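Local coordinates for protein eukaryotic translation initiation factor 4 gamma 2 (Homo sapiens, PDB 4IUL) that probably acts in translation initiation as an eIF4G-related scaffold, interacting with the RNA helicase eIF4A through its HEAT-repeat MIF4G domain, at residues L112-K115 / L116-F120. Sequence-based numbering, arbitrary orientation.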
loop_
_atom_site.group_PDB
_atom_site.type_symbol
_atom_site.label_atom_id
_atom_site.label_comp_id
_atom_site.label_asym_id
_atom_site.label_seq_id
_atom_site.Cartn_x
_atom_site.Cartn_y
_atom_site.Cartn_z
ATOM N N LEU A 112 5.643 -7.907 7.716
ATOM C CA LEU A 112 5.123 -7.178 6.556
ATOM C C LEU A 112 4.455 -5.885 7.054
ATOM O O LEU A 112 4.726 -4.787 6.555
ATOM C CB LEU A 112 4.088 -8.026 5.792
ATOM C CG LEU A 112 3.952 -7.830 4.274
ATOM C CD1 LEU A 112 2.560 -8.258 3.817
ATOM C CD2 LEU A 112 4.188 -6.386 3.904
ATOM N N ILE A 113 3.573 -6.030 8.039
ATOM C CA ILE A 113 2.867 -4.884 8.607
ATOM C C ILE A 113 3.883 -3.849 9.075
ATOM O O ILE A 113 3.753 -2.658 8.791
ATOM C CB ILE A 113 1.975 -5.319 9.803
ATOM C CG1 ILE A 113 0.721 -6.021 9.275
ATOM C CG2 ILE A 113 1.618 -4.105 10.671
ATOM C CD1 ILE A 113 -0.057 -6.776 10.327
ATOM N N SER A 114 4.900 -4.327 9.786
ATOM C CA SER A 114 5.955 -3.474 10.312
ATOM C C SER A 114 6.688 -2.701 9.216
ATOM O O SER A 114 6.934 -1.509 9.360
ATOM C CB SER A 114 6.953 -4.321 11.101
ATOM O OG SER A 114 8.106 -3.571 11.419
ATOM N N LYS A 115 7.039 -3.386 8.128
ATOM C CA LYS A 115 7.750 -2.757 7.019
ATOM C C LYS A 115 6.953 -1.645 6.331
ATOM O O LYS A 115 7.498 -0.583 6.038
ATOM C CB LYS A 115 8.156 -3.800 5.972
ATOM C CG LYS A 115 8.795 -3.203 4.712
ATOM C CD LYS A 115 10.325 -3.102 4.805
ATOM C CE LYS A 115 10.809 -2.081 5.815
ATOM N NZ LYS A 115 12.303 -1.982 5.828
ATOM N N LEU A 116 5.675 -1.878 6.052
ATOM C CA LEU A 116 4.896 -0.833 5.402
ATOM C C LEU A 116 4.722 0.395 6.280
ATOM O O LEU A 116 4.656 1.511 5.780
ATOM C CB LEU A 116 3.556 -1.376 4.928
ATOM C CG LEU A 116 3.843 -1.862 3.506
ATOM C CD1 LEU A 116 3.363 -3.272 3.327
ATOM C CD2 LEU A 116 3.230 -0.908 2.511
ATOM N N GLN A 117 4.671 0.195 7.590
ATOM C CA GLN A 117 4.565 1.323 8.498
ATOM C C GLN A 117 5.836 2.163 8.298
ATOM O O GLN A 117 5.788 3.399 8.320
ATOM C CB GLN A 117 4.475 0.828 9.945
ATOM C CG GLN A 117 4.312 1.939 10.984
ATOM C CD GLN A 117 3.173 2.888 10.650
ATOM O OE1 GLN A 117 2.022 2.472 10.497
ATOM N NE2 GLN A 117 3.490 4.176 10.536
ATOM N N ASP A 118 6.963 1.482 8.084
ATOM C CA ASP A 118 8.248 2.153 7.875
ATOM C C ASP A 118 8.302 2.937 6.562
ATOM O O ASP A 118 8.706 4.102 6.545
ATOM C CB ASP A 118 9.409 1.151 7.875
ATOM C CG ASP A 118 9.553 0.408 9.189
ATOM O OD1 ASP A 118 9.345 1.021 10.261
ATOM O OD2 ASP A 118 9.898 -0.794 9.146
ATOM N N GLU A 119 7.927 2.301 5.455
ATOM C CA GLU A 119 7.956 3.010 4.181
ATOM C C GLU A 119 7.046 4.233 4.242
ATOM O O GLU A 119 7.409 5.299 3.753
ATOM C CB GLU A 119 7.528 2.101 3.020
ATOM C CG GLU A 119 8.633 1.212 2.468
ATOM C CD GLU A 119 9.746 1.993 1.775
ATOM O OE1 GLU A 119 10.347 2.879 2.416
ATOM O OE2 GLU A 119 10.033 1.716 0.588
ATOM N N PHE A 120 5.879 4.091 4.865
ATOM C CA PHE A 120 4.957 5.217 4.946
ATOM C C PHE A 120 5.550 6.428 5.665
ATOM O O PHE A 120 5.315 7.565 5.251
ATOM C CB PHE A 120 3.640 4.827 5.625
ATOM C CG PHE A 120 2.552 5.857 5.451
ATOM C CD1 PHE A 120 1.965 6.063 4.203
ATOM C CD2 PHE A 120 2.131 6.634 6.522
ATOM C CE1 PHE A 120 0.977 7.024 4.025
ATOM C CE2 PHE A 120 1.142 7.602 6.354
ATOM C CZ PHE A 120 0.562 7.799 5.102
#
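Within helix 107-127, four consecutive i to i+4 backbone hydrogen bonds run from L116, Q117, D118 and E119 back to L112, I113, S114 and K115, the straightest from L116 N to L112 O (3.1 Å, N-H...O 168°) and the most bent from D118 N to S114 O (146°). On the buried side, L112 and L116 lie alongside each other and point the same way; CD2 of L112 and CD1 of L116 stand 3.3 Å apart, tighter than usual for two carbons. K115 and D118 cross at about a right angle. The K115 chain leaves with CG anti to the backbone N (chi1 175°), then bends at chi2 and chi3, bringing CE to 3.7 Å from D118 OD2. K115 NZ remains 4.3 Å from D118 OD2, too far for a salt bridge. D118 OD2 also stands 3.1 Å from S114 O, a close approach of two acceptors and not a hydrogen bond. Replacing D118 with an alanine would probably leave the K115 ammonium without this nearby negative charge and its chain freer to turn. Q117 NE2 hydrogen-bonds E121, one turn onward. L116 packs on helix 141-163, K115 on helix 53-69 and F120 on helices 141-163 and 170-181, as in all-helical HEAT-repeat MIF4G domains.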